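Local coordinates for protein GEO10716p1 (Drosophila melanogaster, PDB 7BTG) that probably removes phosphate from phosphorylated arginine in proteins, as a member of the low-molecular-weight protein tyrosine phosphatase family acting in fly signalling, at residues A[11-16]-A[83-88]; A[42-47]-A[125-130]. The protein carries 1 engineered substitution. One frame throughout, in Å; residues are numbered along the deposited sequence.

Contact 1 of 2, residues A[11-16]-A[83-88]; sequences TCRSPM and FAMDNS. With PO4 (phosphate ion), chain B.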
ATOM      1  N   THR A  11       1.245  -7.538  -5.766  1.00 28.69           N
ATOM      2  CA  THR A  11       0.317  -8.627  -6.018  1.00 30.48           C
ATOM      3  C   THR A  11      -0.399  -9.099  -4.765  1.00 33.03           C
ATOM      4  O   THR A  11      -1.430  -9.759  -4.892  1.00 32.68           O
ATOM      5  CB  THR A  11       1.065  -9.815  -6.668  1.00 34.36           C
ATOM      6  OG1 THR A  11       0.175 -10.908  -6.906  1.00 36.46           O
ATOM      7  CG2 THR A  11       2.223 -10.287  -5.787  1.00 29.08           C
ATOM      8  N   CYS A  12       0.080  -8.762  -3.561  1.00 30.29           N
ATOM      9  CA  CYS A  12      -0.606  -9.145  -2.330  1.00 32.86           C
ATOM     10  C   CYS A  12      -0.916  -7.918  -1.480  1.00 30.67           C
ATOM     11  O   CYS A  12      -2.043  -7.425  -1.491  1.00 28.53           O
ATOM     12  CB  CYS A  12       0.236 -10.140  -1.524  1.00 32.67           C
ATOM     13  SG  CYS A  12       0.537 -11.739  -2.316  1.00 33.52           S
ATOM     14  N   ARG A  13       0.096  -7.392  -0.784  1.00 26.43           N
ATOM     15  CA  ARG A  13      -0.127  -6.348   0.213  1.00 31.33           C
ATOM     16  C   ARG A  13      -0.591  -5.040  -0.419  1.00 29.47           C
ATOM     17  O   ARG A  13      -1.561  -4.433   0.047  1.00 33.01           O
ATOM     18  CB  ARG A  13       1.146  -6.131   1.040  1.00 23.98           C
ATOM     19  CG  ARG A  13       1.506  -7.310   1.905  1.00 28.65           C
ATOM     20  CD  ARG A  13       2.925  -7.187   2.414  1.00 26.67           C
ATOM     21  NE  ARG A  13       3.861  -7.286   1.295  1.00 31.30           N
ATOM     22  CZ  ARG A  13       5.184  -7.146   1.397  1.00 30.99           C
ATOM     23  NH1 ARG A  13       5.740  -6.901   2.587  1.00 25.39           N
ATOM     24  NH2 ARG A  13       5.945  -7.248   0.304  1.00 26.95           N
ATOM     25  N   SER A  14       0.096  -4.572  -1.461  1.00 25.09           N
ATOM     26  CA  SER A  14      -0.243  -3.262  -1.991  1.00 26.61           C
ATOM     27  C   SER A  14      -1.616  -3.228  -2.671  1.00 31.84           C
ATOM     28  O   SER A  14      -2.351  -2.242  -2.492  1.00 31.22           O
ATOM     29  CB  SER A  14       0.853  -2.728  -2.931  1.00 25.96           C
ATOM     30  OG  SER A  14       1.404  -3.689  -3.825  1.00 28.17           O
ATOM     31  N   PRO A  15      -2.026  -4.244  -3.442  1.00 32.90           N
ATOM     32  CA  PRO A  15      -3.385  -4.176  -4.008  1.00 27.99           C
ATOM     33  C   PRO A  15      -4.457  -4.253  -2.940  1.00 32.88           C
ATOM     34  O   PRO A  15      -5.514  -3.628  -3.084  1.00 36.50           O
ATOM     35  CB  PRO A  15      -3.448  -5.384  -4.957  1.00 31.40           C
ATOM     36  CG  PRO A  15      -2.025  -5.768  -5.211  1.00 32.83           C
ATOM     37  CD  PRO A  15      -1.286  -5.420  -3.950  1.00 32.17           C
ATOM     38  N   MET A  16      -4.213  -5.001  -1.866  1.00 28.60           N
ATOM     39  CA  MET A  16      -5.170  -5.035  -0.768  1.00 37.36           C
ATOM     40  C   MET A  16      -5.287  -3.658  -0.120  1.00 38.49           C
ATOM     41  O   MET A  16      -6.394  -3.138   0.084  1.00 36.19           O
ATOM     42  CB  MET A  16      -4.750  -6.089   0.258  1.00 33.49           C
ATOM     43  CG  MET A  16      -5.422  -7.432   0.073  1.00 36.40           C
ATOM     44  SD  MET A  16      -5.043  -8.543   1.444  1.00 48.33           S
ATOM     45  CE  MET A  16      -3.264  -8.610   1.324  1.00 41.30           C
ATOM     46  N   PHE A  83       3.565   4.535   0.453  1.00 23.92           N
ATOM     47  CA  PHE A  83       3.634   3.687   1.633  1.00 25.88           C
ATOM     48  C   PHE A  83       4.342   2.385   1.292  1.00 26.76           C
ATOM     49  O   PHE A  83       3.924   1.671   0.377  1.00 26.18           O
ATOM     50  CB  PHE A  83       2.238   3.402   2.180  1.00 27.43           C
ATOM     51  CG  PHE A  83       1.589   4.608   2.811  1.00 31.25           C
ATOM     52  CD1 PHE A  83       2.184   5.231   3.900  1.00 32.12           C
ATOM     53  CD2 PHE A  83       0.405   5.118   2.316  1.00 30.25           C
ATOM     54  CE1 PHE A  83       1.616   6.339   4.477  1.00 33.31           C
ATOM     55  CE2 PHE A  83      -0.171   6.224   2.892  1.00 32.32           C
ATOM     56  CZ  PHE A  83       0.431   6.828   3.984  1.00 32.47           C
ATOM     57  N   ALA A  84       5.413   2.099   2.024  1.00 28.17           N
ATOM     58  CA  ALA A  84       6.069   0.800   2.007  1.00 27.70           C
ATOM     59  C   ALA A  84       5.423  -0.147   3.014  1.00 27.35           C
ATOM     60  O   ALA A  84       4.894   0.274   4.046  1.00 29.41           O
ATOM     61  CB  ALA A  84       7.556   0.970   2.344  1.00 27.52           C
ATOM     62  N   MET A  85       5.468  -1.442   2.712  1.00 27.63           N
ATOM     63  CA  MET A  85       5.035  -2.442   3.686  1.00 29.89           C
ATOM     64  C   MET A  85       6.167  -2.872   4.605  1.00 30.80           C
ATOM     65  O   MET A  85       5.918  -3.206   5.775  1.00 30.41           O
ATOM     66  CB  MET A  85       4.472  -3.673   2.967  1.00 23.94           C
ATOM     67  CG  MET A  85       3.406  -3.333   1.973  1.00 25.40           C
ATOM     68  SD  MET A  85       1.886  -2.713   2.810  1.00 29.97           S
ATOM     69  CE  MET A  85       1.271  -1.649   1.511  1.00 25.93           C
ATOM     70  N   ASP A  86       7.396  -2.814   4.082  1.00 28.87           N
ATOM     71  CA  ASP A  86       8.637  -3.395   4.584  1.00 36.26           C
ATOM     72  C   ASP A  86       9.690  -2.317   4.751  1.00 34.79           C
ATOM     73  O   ASP A  86       9.708  -1.322   4.018  1.00 30.26           O
ATOM     74  CB  ASP A  86       9.258  -4.400   3.576  1.00 32.91           C
ATOM     75  CG  ASP A  86       8.680  -5.730   3.689  1.00 34.50           C
ATOM     76  OD1 ASP A  86       8.369  -6.087   4.845  1.00 47.90           O
ATOM     77  OD2 ASP A  86       8.525  -6.404   2.651  1.00 36.68           O
ATOM     78  N   ASN A  87      10.658  -2.587   5.618  1.00 28.69           N
ATOM     79  CA  ASN A  87      11.810  -1.704   5.622  1.00 32.28           C
ATOM     80  C   ASN A  87      12.687  -1.960   4.409  1.00 31.84           C
ATOM     81  O   ASN A  87      13.364  -1.047   3.926  1.00 33.10           O
ATOM     82  CB  ASN A  87      12.592  -1.858   6.914  1.00 31.05           C
ATOM     83  CG  ASN A  87      13.484  -0.673   7.170  1.00 46.19           C
ATOM     84  OD1 ASN A  87      14.719  -0.788   7.180  1.00 50.80           O
ATOM     85  ND2 ASN A  87      12.869   0.493   7.344  1.00 37.28           N
ATOM     86  N   SER A  88      12.650  -3.179   3.871  1.00 28.29           N
ATOM     87  CA  SER A  88      13.247  -3.425   2.567  1.00 29.41           C
ATOM     88  C   SER A  88      12.646  -2.509   1.506  1.00 28.32           C
ATOM     89  O   SER A  88      13.380  -1.805   0.799  1.00 28.95           O
ATOM     90  CB  SER A  88      13.073  -4.888   2.167  1.00 26.91           C
ATOM     91  OG  SER A  88      13.296  -5.041   0.771  1.00 36.73           O
TER
HETATM   92  P   PO4 B 201       3.453  -8.445  -2.279  1.00 32.55           P
HETATM   93  O1  PO4 B 201       2.743  -7.798  -3.452  1.00 27.02           O
HETATM   94  O2  PO4 B 201       3.442  -9.941  -2.452  1.00 30.18           O
HETATM   95  O3  PO4 B 201       2.777  -8.175  -0.956  1.00 28.69           O
HETATM   96  O4  PO4 B 201       4.877  -7.904  -2.155  1.00 26.22           O

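Contact 2 of 2, residues A[42-47]-A[125-130]; sequences SWNVGL and DPYFIQ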
ATOM      1  N   SER A  42       9.756  -7.103 -11.446  1.00 26.98           N
ATOM      2  CA  SER A  42       8.908  -7.483 -12.576  1.00 31.65           C
ATOM      3  C   SER A  42       8.179  -8.814 -12.370  1.00 30.49           C
ATOM      4  O   SER A  42       7.386  -9.186 -13.232  1.00 32.82           O
ATOM      5  CB  SER A  42       9.735  -7.555 -13.860  1.00 33.32           C
ATOM      6  OG  SER A  42      10.745  -8.536 -13.717  1.00 38.68           O
ATOM      7  N   TRP A  43       8.394  -9.499 -11.236  1.00 27.27           N
ATOM      8  CA  TRP A  43       7.953 -10.880 -11.040  1.00 30.77           C
ATOM      9  C   TRP A  43       6.487 -11.077 -11.403  1.00 35.63           C
ATOM     10  O   TRP A  43       6.149 -11.876 -12.284  1.00 40.19           O
ATOM     11  CB  TRP A  43       8.191 -11.301  -9.586  1.00 34.04           C
ATOM     12  CG  TRP A  43       9.622 -11.230  -9.158  1.00 31.50           C
ATOM     13  CD1 TRP A  43      10.726 -11.242  -9.973  1.00 30.37           C
ATOM     14  CD2 TRP A  43      10.112 -11.125  -7.817  1.00 28.49           C
ATOM     15  NE1 TRP A  43      11.863 -11.168  -9.216  1.00 30.97           N
ATOM     16  CE2 TRP A  43      11.520 -11.083  -7.892  1.00 28.38           C
ATOM     17  CE3 TRP A  43       9.499 -11.062  -6.559  1.00 28.69           C
ATOM     18  CZ2 TRP A  43      12.325 -10.986  -6.761  1.00 28.40           C
ATOM     19  CZ3 TRP A  43      10.308 -10.953  -5.427  1.00 28.12           C
ATOM     20  CH2 TRP A  43      11.698 -10.924  -5.537  1.00 29.80           C
ATOM     21  N   ASN A  44       5.595 -10.363 -10.722  1.00 35.16           N
ATOM     22  CA  ASN A  44       4.162 -10.519 -10.920  1.00 33.92           C
ATOM     23  C   ASN A  44       3.558  -9.385 -11.747  1.00 35.54           C
ATOM     24  O   ASN A  44       2.350  -9.140 -11.657  1.00 36.19           O
ATOM     25  CB  ASN A  44       3.472 -10.634  -9.563  1.00 30.52           C
ATOM     26  CG  ASN A  44       4.028 -11.783  -8.719  1.00 39.00           C
ATOM     27  OD1 ASN A  44       4.934 -11.600  -7.897  1.00 36.85           O
ATOM     28  ND2 ASN A  44       3.480 -12.974  -8.915  1.00 40.35           N
ATOM     29  N   VAL A  45       4.372  -8.704 -12.564  1.00 35.94           N
ATOM     30  CA  VAL A  45       3.896  -7.564 -13.356  1.00 33.28           C
ATOM     31  C   VAL A  45       2.929  -8.033 -14.439  1.00 37.93           C
ATOM     32  O   VAL A  45       3.041  -9.145 -14.964  1.00 40.56           O
ATOM     33  CB  VAL A  45       5.101  -6.816 -13.961  1.00 29.08           C
ATOM     34  CG1 VAL A  45       4.693  -5.902 -15.140  1.00 33.43           C
ATOM     35  CG2 VAL A  45       5.790  -6.017 -12.890  1.00 35.98           C
ATOM     36  N   GLY A  46       1.963  -7.174 -14.778  1.00 46.57           N
ATOM     37  CA  GLY A  46       1.004  -7.444 -15.836  1.00 43.69           C
ATOM     38  C   GLY A  46      -0.117  -8.398 -15.469  1.00 42.11           C
ATOM     39  O   GLY A  46      -1.024  -8.612 -16.292  1.00 39.88           O
ATOM     40  N   LEU A  47      -0.075  -8.987 -14.277  1.00 35.23           N
ATOM     41  CA  LEU A  47      -1.089  -9.912 -13.791  1.00 42.36           C
ATOM     42  C   LEU A  47      -1.979  -9.230 -12.756  1.00 43.22           C
ATOM     43  O   LEU A  47      -1.713  -8.108 -12.311  1.00 45.61           O
ATOM     44  CB  LEU A  47      -0.427 -11.149 -13.179  1.00 41.87           C
ATOM     45  CG  LEU A  47       0.724 -11.700 -14.020  1.00 46.78           C
ATOM     46  CD1 LEU A  47       1.522 -12.721 -13.230  1.00 44.85           C
ATOM     47  CD2 LEU A  47       0.205 -12.301 -15.329  1.00 43.40           C
ATOM     48  N   ASP A 125       5.213  -9.941   3.705  1.00 28.79           N
ATOM     49  CA  ASP A 125       4.803 -10.516   2.424  1.00 27.19           C
ATOM     50  C   ASP A 125       4.096 -11.849   2.628  1.00 31.22           C
ATOM     51  O   ASP A 125       4.731 -12.802   3.088  1.00 31.69           O
ATOM     52  CB  ASP A 125       6.021 -10.728   1.520  1.00 29.49           C
ATOM     53  CG  ASP A 125       5.633 -11.108   0.107  1.00 30.78           C
ATOM     54  OD1 ASP A 125       4.437 -11.393  -0.153  1.00 31.32           O
ATOM     55  OD2 ASP A 125       6.526 -11.104  -0.755  1.00 28.84           O
ATOM     56  N   PRO A 126       2.809 -11.968   2.297  1.00 29.21           N
ATOM     57  CA  PRO A 126       2.106 -13.251   2.444  1.00 29.83           C
ATOM     58  C   PRO A 126       2.217 -14.182   1.250  1.00 30.41           C
ATOM     59  O   PRO A 126       1.709 -15.301   1.335  1.00 29.01           O
ATOM     60  CB  PRO A 126       0.645 -12.807   2.616  1.00 30.92           C
ATOM     61  CG  PRO A 126       0.538 -11.602   1.746  1.00 31.81           C
ATOM     62  CD  PRO A 126       1.894 -10.893   1.876  1.00 28.81           C
ATOM     63  N   TYR A 127       2.858 -13.740   0.161  1.00 30.95           N
ATOM     64  CA  TYR A 127       2.891 -14.491  -1.098  1.00 32.42           C
ATOM     65  C   TYR A 127       3.231 -15.963  -0.898  1.00 27.40           C
ATOM     66  O   TYR A 127       2.589 -16.836  -1.487  1.00 35.60           O
ATOM     67  CB  TYR A 127       3.901 -13.854  -2.060  1.00 26.84           C
ATOM     68  CG  TYR A 127       3.832 -14.348  -3.496  1.00 32.59           C
ATOM     69  CD1 TYR A 127       4.579 -15.451  -3.921  1.00 31.54           C
ATOM     70  CD2 TYR A 127       3.047 -13.699  -4.429  1.00 29.36           C
ATOM     71  CE1 TYR A 127       4.515 -15.900  -5.247  1.00 30.56           C
ATOM     72  CE2 TYR A 127       2.977 -14.142  -5.750  1.00 37.68           C
ATOM     73  CZ  TYR A 127       3.715 -15.240  -6.147  1.00 32.46           C
ATOM     74  OH  TYR A 127       3.627 -15.655  -7.452  1.00 31.70           O
ATOM     75  N   PHE A 128       4.227 -16.260  -0.070  1.00 29.58           N
ATOM     76  CA  PHE A 128       4.771 -17.608   0.060  1.00 34.05           C
ATOM     77  C   PHE A 128       4.351 -18.286   1.356  1.00 35.62           C
ATOM     78  O   PHE A 128       4.866 -19.360   1.685  1.00 32.61           O
ATOM     79  CB  PHE A 128       6.294 -17.557  -0.005  1.00 30.83           C
ATOM     80  CG  PHE A 128       6.885 -16.616   1.005  1.00 30.44           C
ATOM     81  CD1 PHE A 128       7.173 -15.305   0.660  1.00 28.25           C
ATOM     82  CD2 PHE A 128       7.111 -17.030   2.303  1.00 28.55           C
ATOM     83  CE1 PHE A 128       7.693 -14.436   1.589  1.00 26.72           C
ATOM     84  CE2 PHE A 128       7.623 -16.161   3.246  1.00 34.12           C
ATOM     85  CZ  PHE A 128       7.917 -14.855   2.885  1.00 29.72           C
ATOM     86  N   ILE A 129       3.463 -17.665   2.115  1.00 38.35           N
ATOM     87  CA  ILE A 129       3.011 -18.205   3.388  1.00 38.18           C
ATOM     88  C   ILE A 129       1.840 -19.131   3.104  1.00 35.68           C
ATOM     89  O   ILE A 129       0.849 -18.718   2.489  1.00 40.55           O
ATOM     90  CB  ILE A 129       2.613 -17.076   4.348  1.00 38.91           C
ATOM     91  CG1 ILE A 129       3.840 -16.242   4.709  1.00 37.10           C
ATOM     92  CG2 ILE A 129       1.963 -17.649   5.591  1.00 41.90           C
ATOM     93  CD1 ILE A 129       4.908 -17.008   5.497  1.00 38.15           C
ATOM     94  N   GLN A 130       1.958 -20.385   3.530  1.00 36.92           N
ATOM     95  CA  GLN A 130       0.942 -21.375   3.197  1.00 36.83           C
ATOM     96  C   GLN A 130      -0.362 -21.058   3.924  1.00 37.38           C
ATOM     97  O   GLN A 130      -0.369 -20.780   5.126  1.00 37.15           O
ATOM     98  CB  GLN A 130       1.422 -22.785   3.541  1.00 34.30           C
ATOM     99  CG  GLN A 130       0.734 -23.880   2.696  1.00 39.51           C
ATOM    100  CD  GLN A 130       0.921 -25.297   3.247  1.00 37.15           C
ATOM    101  OE1 GLN A 130       2.025 -25.700   3.606  1.00 37.63           O
ATOM    102  NE2 GLN A 130      -0.170 -26.051   3.320  1.00 36.03           N
TER

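Contact 1 of 2, residues A[11-16]-A[83-88]
Arg13, in the first turn of helix 13-27, and Met85, in the loop just past strand 81-84, bring their backbones to 7.3 Å between CA atoms, a gap that side chains fill. Met85 suits this buried place because its unbranched chain runs antiparallel to that of Arg13, with Met85 CG 3.7 Å from Arg13 CB and Met85 CB lying over one face of the guanidinium. At the edge of that group, Arg13 NH1 makes a salt bridge to Asp86 OD2, a nearly straight hydrogen bond of 2.8 Å. The acceptor lies in the guanidinium plane, but NH1 meets the carboxylate from above, 56° out of its plane. Bent at chi3 (-66°), the arginine chain turns NE to phosphate O3 at 2.7 Å and NH2 to phosphate O4 at 2.8 Å. Its backbone N also binds O3, while the N atoms of Thr11 and Cys12 share O1. A methionine in place of Arg13 would probably leave Asp86 without its charged mate and the anion without two donors. This is the phosphate-binding P-loop of the family, with Ser7, probably the engineered substitution, standing at the position of the nucleophilic cysteine in the CX5R signature.

Contact 2 of 2, residues A[42-47]-A[125-130]
Asn44 and Tyr127 reach toward each other from two surface loops whose backbones stay well apart, 10.7 Å between the CA atoms of this pair. The close part is small. Asn44 ND2 donates to Tyr127 OH at 3.1 Å, with an N-H...O angle of 156° and the hydroxyl oxygen near the amide plane. The same nitrogen lies 3.4 Å from Tyr127 CE2. Amide and phenol meet obliquely, their planes 55° apart. Asparagine suits the spot because its flat amide can offer an N-H in its own plane to the hydroxyl that tyrosine carries at the far end of a long ring. At chi1 -168° the Tyr127 CG points away from the main-chain nitrogen, which carries the ring across the gap.

The backbone behind each side chain is folded tightly. Asn44 belongs to two overlapping turns, type I from Ser42 to Val45 and type II from Asn44 to Leu47, the latter using the positive phi of Gly46. On the other loop, Asp125 OD1 accepts from Tyr127 N at 2.8 Å in an Asx turn, overlapping a type I turn from Pro126 to Ile129.

Away from this one bond the contact is loose: the nearest approach of the Trp43 ring to 125-130 is 6.0 Å, from CZ3 to Asp125 OD2, and both Trp43 and Tyr127 are exposed. The position of Asp125, Pro126 and Tyr127 is consistent with the Asp-Pro loop at the rim of the active-site cleft, which in related low-molecular-weight phosphatases carries the general acid.

In the fold
From the N terminus, strand 2-7 leads into the phosphate-binding loop, and 11-16 opens contact 1. The chain then runs through helix 13-27 and strand 34-39 to 42-47, the first half of contact 2, before strand 81-84 brings in 83-88 to close contact 1. Residues 125-130, ahead of helix 133-154, close contact 2. The two closures therefore cross rather than nest. Contact 1 ties the start of helix 13-27 to the end of a strand in the parallel sheet, near the chain's centre; contact 2 joins two loops at the surface. Their centres are about 11 Å apart, and Pro126 packs against Cys12 and Arg13, joining buried floor to outer rim.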